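Putative citrate lyase, alfa subunit (Streptococcus mutans, PDB 2HJ0) belongs to the CitF family of alpha subunits and folds into two largely parallel, helix-flanked beta sheets within one chain. Local coordinates at residues T119-S124 and N141-R146; G64-F69 and D94-P99; S275-T280 and N365-C370; K262-S267 and A407-V412. All coordinates share one frame; numbering follows the deposited sequence.

Interaction 1: residues T119-S124 and N141-R146; sequences TNITSS and NPVIIR
The flat guanidinium of Arg146 meets Thr122 at its edge, where NH2 lies 2.9 Å from Thr122 OG1 in a strongly bent and therefore weak hydrogen bond. Over one face of the same group sits methyl CG2 of Ile144, 3.5 Å above the plane and offset toward the rim. The setting is a beta-alpha-beta unit: strand 118-123, helix 127-135 and strand 143-145, the two strands running parallel as neighbours. The backbone bonds include Ile144 N to Ile121 O and Arg146 N to Ser123 O. Beta-branched residues suit such extended backbone, and Ile121 CB packs against Val143 CG1 at 4.1 Å. The stronger partner of Arg146 is Glu498, on strand 493-498, which forms a salt bridge with NE; a long, flexible arginine can reach from its own strand end to Thr122 on one neighbouring strand and Glu498 on another. At the same C-terminal end, Ser124 bonds through OG to Gly398 N and lies beside a bound citric acid. Threonine suits position 122 because its hydroxyl can turn back to the sheet: with OG1 anti to the backbone N (chi1 -178°), Thr122 OG1 donates to Ile144 O at 2.9 Å, and that oxygen also accepts from Ser123 N at 3.2 Å.

Interaction 2: residues G64-F69 and D94-P99; sequences GMTISF and DISIAP
Ile67 and Ile95 cross at about a right angle, CD1 of the first resting 3.7 Å from CG2 of the second. Phe69 likewise crosses Ile97, offering its ring edge: CE1 lies 4.0 Å from Ile97 CG1, and Pro99 CB also sits near the ring plane at the edge. Ile67 CG1 stands between the backbone N and the carbonyl carbon (chi1 64°), which places it 3.8 Å from Ile95 CG2. On the other face of the sheet the residues are small: Thr66 directs CG2 to within 4.1 Å of Ala98 CB.

Behind these side chains the parallel backbones set the spacing. Ser96 N bonds to Met65 O at 2.8 Å, Ile67 N to Ser96 O at 2.9 Å, and Ala98 N to Ile67 O at 2.8 Å. At the N-terminal end of the pair Gly64 N makes only a weak hydrogen bond to Asp94 O. Glycine fits there because at its positive phi (84°) a CB would jam against the preceding carbonyl oxygen. Farther out, Asp94 OD1 bonds to Thr119 OG1 and Ser68 OG to Asp196.

This is the beta-alpha-beta unit of strand 66-69, helix 79-89 and strand 95-99: the helix covers Ile67 and Phe69 through Leu84, Met80 and Val83, while strands 164-169 and 118-123 flank the pair.

Interaction 3: residues S275-T280 and N365-C370; sequences SFQTGT and NQLDIC
Ser275 and Asp368 clasp each other through reciprocal hydrogen bonds. Ser275 N donates to Asp368 OD2 at 2.9 Å, meeting the carboxylate from above its plane, while Asp368 N donates to Ser275 OG at 2.8 Å. The hydroxyl in turn donates a hydrogen bond to Gln366 O, 2.7 Å from Ser275 OG, in the carbonyl plane and on a lone pair. A serine suits this buried place, since one small group both accepts and donates; chi1 of 56° sets OG between the backbone N and the carbonyl carbon.

The backbone contribution is slighter: Gln277 N bonds to Ile369 O at 3.0 Å. The polar end of Gln277 looks to Tyr354, whose OH bonds to OE1.

Apolar contacts fill the remainder. Phe276 CB rests 3.6 Å from Ile369 CG2, and its ring leads off to Met313 and Leu316 on helix 311-318. Leu367 splays its methyls over segment 275-280, CD1 at 3.4 Å from Phe276 C and CD2 at 4.0 Å from Gln277 CB. Beyond them Gln366 packs on Tyr175 of the second subunit.

The weakly bonded strand 275-277 pairs in parallel, through Gln277 and Cys370, with the much later strand 369-372; here the strand order returns to the middle and continues on the other side, consistent with a Rossmann-like sheet.

Interaction 4: residues K262-S267 and A407-V412; sequences KVITSS and AKMSLV
Met409, a selenomethionine, reaches from its strand to Ser267 just past the end of helix 251-265. Its CB is already directed toward segment 262-267, and CB and CG serve as a straight spacer: CG is anti to the backbone N (chi1 178°), and SE follows in the same extended line. SE comes 3.8 Å from Ser267 CB. There the chain bends (chi3 77°), and CE lies 3.5 Å from Ser267 CB, 3.6 Å from Ser267 OG and 4.0 Å from Ile264 CA. A long, unbranched, pliable side chain suits this place, for its tip lies beside backbone as well as side-chain atoms.

Two residues along, Leu411 points the same way, and its CD2 divides between Ile264 CG1, at 4.0 Å, and Val263 CB, at 4.1 Å. The hydroxyl near the selenomethionine tip is otherwise engaged: Ser267 OG donates to Ile264 O at 2.8 Å, in the carbonyl plane and on a lone pair, and has a weak bond with Tyr269 N. Ser267 N bonds to Ile264 O too. Ile369 of the adjacent strand packs against both Ile264 and Met409.

The groups that meet are mainly carbon and selenium, so helix and strand are joined by apolar contact, which depends on complementary shape and burial rather than on directional bonds.

From the N terminus, interaction 2 closes the first loop, joining 64-69 to 94-99 around a single helix. Interaction 1 follows in series, 119-124 with 141-146, around another; strands 95-99 and 118-123 are neighbours, so the two form a continuous run of one sheet, Asn120 O probably accepting from Ile97 N. The later half is arranged differently. Interaction 4 opens at 262-267 and closes only at 407-412, and the whole of interaction 3, from 275-280 to 365-370, falls within that span. Both reach the second sheet, whose strands 369-372 and 409-413 are neighbours; interaction 4 adds a helix packed on it. The pairs lie on opposite sides of the chain's centre, interactions 1 and 3 having centres about 28 Å apart.

Interaction 1: residues T119-S124 and N141-R146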
loop_
_atom_site.group_PDB
_atom_site.type_symbol
_atom_site.label_atom_id
_atom_site.label_comp_id
_atom_site.label_asym_id
_atom_site.label_seq_id
_atom_site.Cartn_x
_atom_site.Cartn_y
_atom_site.Cartn_z
ATOM N N THR A 119 28.729 0.956 -12.415
ATOM C CA THR A 119 29.236 2.218 -12.942
ATOM C C THR A 119 28.632 3.466 -12.307
ATOM O O THR A 119 29.131 4.571 -12.514
ATOM C CB THR A 119 28.981 2.260 -14.459
ATOM O OG1 THR A 119 27.600 1.948 -14.721
ATOM C CG2 THR A 119 29.854 1.234 -15.166
ATOM N N ASN A 120 27.544 3.284 -11.561
ATOM C CA ASN A 120 26.849 4.376 -10.878
ATOM C C ASN A 120 26.241 3.862 -9.581
ATOM O O ASN A 120 25.679 2.767 -9.529
ATOM C CB ASN A 120 25.740 4.965 -11.756
ATOM C CG ASN A 120 26.282 5.776 -12.906
ATOM O OD1 ASN A 120 26.940 5.245 -13.789
ATOM N ND2 ASN A 120 26.016 7.071 -12.899
ATOM N N ILE A 121 26.343 4.673 -8.539
ATOM C CA ILE A 121 25.839 4.308 -7.222
ATOM C C ILE A 121 25.054 5.453 -6.592
ATOM O O ILE A 121 25.434 6.613 -6.722
ATOM C CB ILE A 121 27.013 3.980 -6.267
ATOM C CG1 ILE A 121 27.921 2.905 -6.882
ATOM C CG2 ILE A 121 26.473 3.542 -4.911
ATOM C CD1 ILE A 121 29.187 2.611 -6.053
ATOM N N THR A 122 23.954 5.129 -5.921
ATOM C CA THR A 122 23.175 6.139 -5.204
ATOM C C THR A 122 22.663 5.519 -3.905
ATOM O O THR A 122 22.197 4.372 -3.899
ATOM C CB THR A 122 21.982 6.683 -6.035
ATOM O OG1 THR A 122 21.304 7.686 -5.269
ATOM C CG2 THR A 122 21.000 5.571 -6.414
ATOM N N SER A 123 22.802 6.245 -2.799
ATOM C CA SER A 123 22.315 5.762 -1.508
ATOM C C SER A 123 22.505 6.760 -0.381
ATOM O O SER A 123 22.889 7.915 -0.602
ATOM C CB SER A 123 22.971 4.431 -1.124
ATOM O OG SER A 123 24.293 4.599 -0.675
ATOM N N SER A 124 22.210 6.303 0.830
ATOM C CA SER A 124 22.326 7.141 2.009
ATOM C C SER A 124 23.785 7.235 2.418
ATOM O O SER A 124 24.315 8.325 2.645
ATOM C CB SER A 124 21.480 6.555 3.147
ATOM O OG SER A 124 21.731 7.216 4.378
ATOM N N ASN A 141 32.350 7.788 -12.394
ATOM C CA ASN A 141 31.210 8.658 -12.131
ATOM C C ASN A 141 31.094 8.949 -10.631
ATOM O O ASN A 141 31.571 8.175 -9.796
ATOM C CB ASN A 141 29.931 7.989 -12.637
ATOM C CG ASN A 141 29.689 8.243 -14.099
ATOM O OD1 ASN A 141 28.896 7.552 -14.740
ATOM N ND2 ASN A 141 30.365 9.253 -14.637
ATOM N N PRO A 142 30.475 10.083 -10.272
ATOM C CA PRO A 142 30.312 10.446 -8.857
ATOM C C PRO A 142 29.164 9.678 -8.204
ATOM O O PRO A 142 28.118 9.461 -8.823
ATOM C CB PRO A 142 30.006 11.953 -8.902
ATOM C CG PRO A 142 30.486 12.398 -10.247
ATOM C CD PRO A 142 30.144 11.222 -11.142
ATOM N N VAL A 143 29.359 9.266 -6.958
ATOM C CA VAL A 143 28.306 8.567 -6.237
ATOM C C VAL A 143 27.258 9.622 -5.908
ATOM O O VAL A 143 27.609 10.711 -5.459
ATOM C CB VAL A 143 28.832 7.969 -4.917
ATOM C CG1 VAL A 143 27.677 7.375 -4.123
ATOM C CG2 VAL A 143 29.886 6.914 -5.202
ATOM N N ILE A 144 25.984 9.332 -6.151
ATOM C CA ILE A 144 24.928 10.301 -5.837
ATOM C C ILE A 144 24.352 10.007 -4.452
ATOM O O ILE A 144 23.700 8.987 -4.240
ATOM C CB ILE A 144 23.757 10.239 -6.843
ATOM C CG1 ILE A 144 24.248 10.574 -8.255
ATOM C CG2 ILE A 144 22.659 11.221 -6.424
ATOM C CD1 ILE A 144 24.830 11.957 -8.389
ATOM N N ILE A 145 24.583 10.887 -3.496
ATOM C CA ILE A 145 24.039 10.624 -2.181
ATOM C C ILE A 145 22.747 11.377 -1.984
ATOM O O ILE A 145 22.655 12.567 -2.279
ATOM C CB ILE A 145 25.026 11.008 -1.087
ATOM C CG1 ILE A 145 26.093 9.925 -0.983
ATOM C CG2 ILE A 145 24.307 11.164 0.237
ATOM C CD1 ILE A 145 27.262 10.363 -0.229
ATOM N N ARG A 146 21.743 10.664 -1.496
ATOM C CA ARG A 146 20.438 11.251 -1.237
ATOM C C ARG A 146 19.986 10.847 0.168
ATOM O O ARG A 146 20.363 9.788 0.653
ATOM C CB ARG A 146 19.418 10.725 -2.242
ATOM C CG ARG A 146 19.745 10.936 -3.703
ATOM C CD ARG A 146 18.491 10.631 -4.530
ATOM N NE ARG A 146 18.543 11.219 -5.856
ATOM C CZ ARG A 146 19.121 10.648 -6.906
ATOM N NH1 ARG A 146 19.132 11.279 -8.064
ATOM N NH2 ARG A 146 19.664 9.442 -6.812
#

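Interaction 2: residues G64-F69 and D94-P99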
loop_
_atom_site.group_PDB
_atom_site.type_symbol
_atom_site.label_atom_id
_atom_site.label_comp_id
_atom_site.label_asym_id
_atom_site.label_seq_id
_atom_site.Cartn_x
_atom_site.Cartn_y
_atom_site.Cartn_z
ATOM N N GLY A 64 23.546 -1.449 -18.467
ATOM C CA GLY A 64 23.025 -0.102 -18.348
ATOM C C GLY A 64 21.769 0.059 -17.516
ATOM O O GLY A 64 21.360 1.182 -17.224
HETATM N N MSE A 65 21.151 -1.047 -17.124
HETATM C CA MSE A 65 19.936 -0.969 -16.329
HETATM C C MSE A 65 20.214 -0.593 -14.882
HETATM O O MSE A 65 21.365 -0.605 -14.430
HETATM C CB MSE A 65 19.184 -2.293 -16.377
HETATM C CG MSE A 65 18.810 -2.702 -17.775
HETATM SE SE MSE A 65 17.420 -4.028 -17.820
HETATM C CE MSE A 65 16.063 -2.964 -18.691
ATOM N N THR A 66 19.156 -0.239 -14.159
ATOM C CA THR A 66 19.309 0.124 -12.763
ATOM C C THR A 66 18.624 -0.885 -11.854
ATOM O O THR A 66 17.498 -1.291 -12.103
ATOM C CB THR A 66 18.741 1.516 -12.465
ATOM O OG1 THR A 66 19.522 2.502 -13.149
ATOM C CG2 THR A 66 18.792 1.790 -10.964
ATOM N N ILE A 67 19.320 -1.292 -10.803
ATOM C CA ILE A 67 18.778 -2.243 -9.860
ATOM C C ILE A 67 18.872 -1.648 -8.459
ATOM O O ILE A 67 19.684 -0.754 -8.209
ATOM C CB ILE A 67 19.556 -3.579 -9.923
ATOM C CG1 ILE A 67 21.008 -3.372 -9.486
ATOM C CG2 ILE A 67 19.523 -4.130 -11.338
ATOM C CD1 ILE A 67 21.821 -4.657 -9.504
ATOM N N SER A 68 18.044 -2.145 -7.543
ATOM C CA SER A 68 18.044 -1.649 -6.163
ATOM C C SER A 68 18.059 -2.765 -5.121
ATOM O O SER A 68 17.803 -3.935 -5.429
ATOM C CB SER A 68 16.822 -0.761 -5.927
ATOM O OG SER A 68 15.623 -1.429 -6.286
ATOM N N PHE A 69 18.352 -2.368 -3.882
ATOM C CA PHE A 69 18.419 -3.270 -2.726
ATOM C C PHE A 69 18.128 -2.439 -1.487
ATOM O O PHE A 69 18.206 -1.218 -1.544
ATOM C CB PHE A 69 19.820 -3.871 -2.547
ATOM C CG PHE A 69 20.407 -4.460 -3.794
ATOM C CD1 PHE A 69 21.089 -3.663 -4.706
ATOM C CD2 PHE A 69 20.286 -5.817 -4.052
ATOM C CE1 PHE A 69 21.639 -4.213 -5.861
ATOM C CE2 PHE A 69 20.830 -6.377 -5.198
ATOM C CZ PHE A 69 21.508 -5.572 -6.103
ATOM N N ASP A 94 28.132 -2.343 -16.540
ATOM C CA ASP A 94 27.570 -1.002 -16.659
ATOM C C ASP A 94 26.215 -0.939 -15.956
ATOM O O ASP A 94 25.268 -0.319 -16.453
ATOM C CB ASP A 94 27.430 -0.633 -18.140
ATOM C CG ASP A 94 27.093 0.837 -18.359
ATOM O OD1 ASP A 94 27.737 1.709 -17.722
ATOM O OD2 ASP A 94 26.192 1.116 -19.190
ATOM N N ILE A 95 26.134 -1.595 -14.800
ATOM C CA ILE A 95 24.905 -1.623 -14.020
ATOM C C ILE A 95 24.854 -0.450 -13.072
ATOM O O ILE A 95 25.865 -0.065 -12.487
ATOM C CB ILE A 95 24.769 -2.930 -13.199
ATOM C CG1 ILE A 95 24.510 -4.100 -14.149
ATOM C CG2 ILE A 95 23.624 -2.815 -12.191
ATOM C CD1 ILE A 95 23.309 -3.888 -15.034
ATOM N N SER A 96 23.667 0.129 -12.939
ATOM C CA SER A 96 23.471 1.269 -12.054
ATOM C C SER A 96 22.877 0.761 -10.740
ATOM O O SER A 96 21.790 0.195 -10.714
ATOM C CB SER A 96 22.537 2.271 -12.723
ATOM O OG SER A 96 22.694 3.531 -12.125
ATOM N N ILE A 97 23.597 0.974 -9.652
ATOM C CA ILE A 97 23.170 0.492 -8.350
ATOM C C ILE A 97 22.391 1.562 -7.545
ATOM O O ILE A 97 22.792 2.731 -7.468
ATOM C CB ILE A 97 24.441 -0.004 -7.585
ATOM C CG1 ILE A 97 24.117 -1.104 -6.592
ATOM C CG2 ILE A 97 25.074 1.145 -6.797
ATOM C CD1 ILE A 97 25.343 -1.498 -5.792
ATOM N N ALA A 98 21.259 1.167 -6.971
ATOM C CA ALA A 98 20.456 2.101 -6.190
ATOM C C ALA A 98 20.010 1.520 -4.843
ATOM O O ALA A 98 18.815 1.413 -4.560
ATOM C CB ALA A 98 19.244 2.559 -7.000
ATOM N N PRO A 99 20.976 1.120 -3.996
ATOM C CA PRO A 99 20.652 0.558 -2.677
ATOM C C PRO A 99 20.205 1.657 -1.709
ATOM O O PRO A 99 20.698 2.782 -1.777
ATOM C CB PRO A 99 21.972 -0.074 -2.243
ATOM C CG PRO A 99 22.986 0.863 -2.837
ATOM C CD PRO A 99 22.435 1.120 -4.223
#

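Interaction 3: residues S275-T280 and N365-C370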
loop_
_atom_site.group_PDB
_atom_site.type_symbol
_atom_site.label_atom_id
_atom_site.label_comp_id
_atom_site.label_asym_id
_atom_site.label_seq_id
_atom_site.Cartn_x
_atom_site.Cartn_y
_atom_site.Cartn_z
ATOM N N SER A 275 5.179 14.734 19.979
ATOM C CA SER A 275 5.904 13.685 19.265
ATOM C C SER A 275 7.401 13.927 19.316
ATOM O O SER A 275 7.845 15.044 19.570
ATOM C CB SER A 275 5.455 13.633 17.804
ATOM O OG SER A 275 5.615 14.895 17.176
ATOM N N PHE A 276 8.181 12.884 19.062
ATOM C CA PHE A 276 9.622 13.027 19.088
ATOM C C PHE A 276 10.354 11.848 18.455
ATOM O O PHE A 276 9.799 10.759 18.264
ATOM C CB PHE A 276 10.111 13.176 20.526
ATOM C CG PHE A 276 9.935 11.935 21.346
ATOM C CD1 PHE A 276 8.700 11.613 21.889
ATOM C CD2 PHE A 276 10.985 11.050 21.513
ATOM C CE1 PHE A 276 8.519 10.423 22.579
ATOM C CE2 PHE A 276 10.804 9.858 22.204
ATOM C CZ PHE A 276 9.571 9.544 22.735
ATOM N N GLN A 277 11.622 12.084 18.151
ATOM C CA GLN A 277 12.481 11.063 17.591
ATOM C C GLN A 277 13.855 11.236 18.234
ATOM O O GLN A 277 14.388 12.341 18.284
ATOM C CB GLN A 277 12.585 11.211 16.069
ATOM C CG GLN A 277 13.457 10.148 15.427
ATOM C CD GLN A 277 13.742 10.410 13.968
ATOM O OE1 GLN A 277 12.878 10.266 13.103
ATOM N NE2 GLN A 277 14.967 10.809 13.686
ATOM N N THR A 278 14.403 10.144 18.766
ATOM C CA THR A 278 15.721 10.175 19.392
ATOM C C THR A 278 16.682 9.301 18.620
ATOM O O THR A 278 16.290 8.564 17.714
ATOM C CB THR A 278 15.698 9.672 20.847
ATOM O OG1 THR A 278 15.036 8.405 20.901
ATOM C CG2 THR A 278 14.982 10.667 21.742
ATOM N N GLY A 279 17.949 9.377 19.003
ATOM C CA GLY A 279 18.980 8.612 18.330
ATOM C C GLY A 279 18.912 7.112 18.503
ATOM O O GLY A 279 18.044 6.571 19.191
ATOM N N THR A 280 19.852 6.435 17.865
ATOM C CA THR A 280 19.924 4.991 17.944
ATOM C C THR A 280 21.175 4.558 18.709
ATOM O O THR A 280 21.579 3.403 18.638
ATOM C CB THR A 280 19.938 4.362 16.528
ATOM O OG1 THR A 280 21.036 4.896 15.779
ATOM C CG2 THR A 280 18.650 4.668 15.796
ATOM N N ASN A 365 6.575 15.332 9.383
ATOM C CA ASN A 365 5.934 16.630 9.278
ATOM C C ASN A 365 5.074 16.868 10.523
ATOM O O ASN A 365 4.619 17.984 10.787
ATOM C CB ASN A 365 5.072 16.662 8.031
ATOM C CG ASN A 365 5.109 17.997 7.342
ATOM O OD1 ASN A 365 4.823 18.089 6.148
ATOM N ND2 ASN A 365 5.464 19.050 8.087
ATOM N N GLN A 366 4.862 15.800 11.287
ATOM C CA GLN A 366 4.084 15.891 12.499
ATOM C C GLN A 366 4.997 15.718 13.693
ATOM O O GLN A 366 4.549 15.555 14.821
ATOM C CB GLN A 366 3.003 14.821 12.501
ATOM C CG GLN A 366 2.091 14.908 11.292
ATOM C CD GLN A 366 1.423 16.258 11.166
ATOM O OE1 GLN A 366 1.091 16.695 10.063
ATOM N NE2 GLN A 366 1.214 16.924 12.297
ATOM N N LEU A 367 6.290 15.780 13.443
ATOM C CA LEU A 367 7.264 15.615 14.496
ATOM C C LEU A 367 7.540 16.937 15.234
ATOM O O LEU A 367 7.849 17.946 14.603
ATOM C CB LEU A 367 8.535 15.062 13.866
ATOM C CG LEU A 367 9.646 14.545 14.765
ATOM C CD1 LEU A 367 9.132 13.442 15.688
ATOM C CD2 LEU A 367 10.769 14.031 13.876
ATOM N N ASP A 368 7.425 16.945 16.562
ATOM C CA ASP A 368 7.687 18.168 17.324
ATOM C C ASP A 368 9.170 18.375 17.609
ATOM O O ASP A 368 9.652 19.507 17.624
ATOM C CB ASP A 368 6.937 18.190 18.669
ATOM C CG ASP A 368 5.432 18.223 18.509
ATOM O OD1 ASP A 368 4.932 18.966 17.623
ATOM O OD2 ASP A 368 4.749 17.514 19.287
ATOM N N ILE A 369 9.901 17.295 17.851
ATOM C CA ILE A 369 11.319 17.460 18.132
ATOM C C ILE A 369 12.138 16.228 17.747
ATOM O O ILE A 369 11.658 15.101 17.806
ATOM C CB ILE A 369 11.526 17.832 19.635
ATOM C CG1 ILE A 369 12.924 18.379 19.845
ATOM C CG2 ILE A 369 11.311 16.611 20.532
ATOM C CD1 ILE A 369 13.979 17.295 20.003
ATOM N N CYS A 370 13.368 16.460 17.312
ATOM C CA CYS A 370 14.253 15.377 16.951
ATOM C C CYS A 370 15.633 15.647 17.559
ATOM O O CYS A 370 16.061 16.800 17.694
ATOM C CB CYS A 370 14.352 15.230 15.423
ATOM S SG CYS A 370 15.173 16.629 14.548
#

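Interaction 4: residues K262-S267 and A407-V412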
loop_
_atom_site.group_PDB
_atom_site.type_symbol
_atom_site.label_atom_id
_atom_site.label_comp_id
_atom_site.label_asym_id
_atom_site.label_seq_id
_atom_site.Cartn_x
_atom_site.Cartn_y
_atom_site.Cartn_z
ATOM N N LYS A 262 16.650 18.465 28.920
ATOM C CA LYS A 262 16.179 19.682 29.582
ATOM C C LYS A 262 15.717 20.686 28.543
ATOM O O LYS A 262 14.782 21.450 28.781
ATOM C CB LYS A 262 17.271 20.310 30.452
ATOM C CG LYS A 262 17.519 19.603 31.778
ATOM C CD LYS A 262 18.771 20.161 32.496
ATOM C CE LYS A 262 19.150 19.364 33.760
ATOM N NZ LYS A 262 20.460 19.819 34.319
ATOM N N VAL A 263 16.362 20.681 27.385
ATOM C CA VAL A 263 15.960 21.603 26.340
ATOM C C VAL A 263 14.572 21.195 25.827
ATOM O O VAL A 263 13.701 22.045 25.654
ATOM C CB VAL A 263 16.981 21.623 25.188
ATOM C CG1 VAL A 263 16.508 22.551 24.090
ATOM C CG2 VAL A 263 18.328 22.071 25.709
ATOM N N ILE A 264 14.367 19.896 25.620
ATOM C CA ILE A 264 13.092 19.365 25.143
ATOM C C ILE A 264 11.980 19.570 26.168
ATOM O O ILE A 264 10.920 20.118 25.855
ATOM C CB ILE A 264 13.200 17.832 24.838
ATOM C CG1 ILE A 264 14.201 17.591 23.703
ATOM C CG2 ILE A 264 11.851 17.254 24.430
ATOM C CD1 ILE A 264 14.625 16.155 23.579
ATOM N N THR A 265 12.212 19.122 27.397
ATOM C CA THR A 265 11.207 19.275 28.442
ATOM C C THR A 265 10.967 20.723 28.859
ATOM O O THR A 265 10.064 20.989 29.630
ATOM C CB THR A 265 11.579 18.478 29.679
ATOM O OG1 THR A 265 12.865 18.900 30.144
ATOM C CG2 THR A 265 11.620 17.001 29.348
ATOM N N SER A 266 11.764 21.662 28.364
ATOM C CA SER A 266 11.535 23.054 28.714
ATOM C C SER A 266 11.084 23.800 27.475
ATOM O O SER A 266 10.858 25.003 27.515
ATOM C CB SER A 266 12.803 23.726 29.241
ATOM O OG SER A 266 13.275 23.121 30.432
ATOM N N SER A 267 10.950 23.094 26.366
ATOM C CA SER A 267 10.551 23.747 25.133
ATOM C C SER A 267 9.051 23.980 25.096
ATOM O O SER A 267 8.297 23.357 25.840
ATOM C CB SER A 267 10.971 22.896 23.931
ATOM O OG SER A 267 10.129 21.768 23.775
ATOM N N ALA A 407 10.938 18.736 11.661
ATOM C CA ALA A 407 10.758 18.940 13.098
ATOM C C ALA A 407 10.560 20.408 13.492
ATOM O O ALA A 407 11.145 21.307 12.896
ATOM C CB ALA A 407 11.946 18.355 13.845
ATOM N N LYS A 408 9.711 20.632 14.489
ATOM C CA LYS A 408 9.427 21.967 14.974
ATOM C C LYS A 408 10.698 22.481 15.595
ATOM O O LYS A 408 11.005 23.661 15.523
ATOM C CB LYS A 408 8.369 21.943 16.073
ATOM C CG LYS A 408 7.020 21.362 15.708
ATOM C CD LYS A 408 6.244 22.255 14.784
ATOM C CE LYS A 408 4.783 21.836 14.781
ATOM N NZ LYS A 408 4.607 20.402 14.400
HETATM N N MSE A 409 11.428 21.591 16.250
HETATM C CA MSE A 409 12.676 21.983 16.888
HETATM C C MSE A 409 13.731 20.898 16.754
HETATM O O MSE A 409 13.600 19.804 17.310
HETATM C CB MSE A 409 12.436 22.304 18.358
HETATM C CG MSE A 409 13.693 22.676 19.112
HETATM SE SE MSE A 409 13.259 23.105 20.949
HETATM C CE MSE A 409 13.026 21.328 21.631
ATOM N N SER A 410 14.781 21.226 16.011
ATOM C CA SER A 410 15.879 20.307 15.767
ATOM C C SER A 410 17.031 20.461 16.743
ATOM O O SER A 410 17.579 21.552 16.906
ATOM C CB SER A 410 16.405 20.495 14.346
ATOM O OG SER A 410 15.539 19.887 13.411
ATOM N N LEU A 411 17.400 19.359 17.391
ATOM C CA LEU A 411 18.519 19.375 18.323
ATOM C C LEU A 411 19.668 18.581 17.743
ATOM O O LEU A 411 19.487 17.457 17.286
ATOM C CB LEU A 411 18.135 18.758 19.664
ATOM C CG LEU A 411 17.829 19.746 20.780
ATOM C CD1 LEU A 411 16.588 20.544 20.391
ATOM C CD2 LEU A 411 17.609 19.002 22.088
ATOM N N VAL A 412 20.850 19.178 17.737
ATOM C CA VAL A 412 22.036 18.488 17.253
ATOM C C VAL A 412 22.993 18.432 18.445
ATOM O O VAL A 412 23.630 19.430 18.810
ATOM C CB VAL A 412 22.707 19.237 16.055
ATOM C CG1 VAL A 412 24.036 18.591 15.708
ATOM C CG2 VAL A 412 21.789 19.205 14.838
#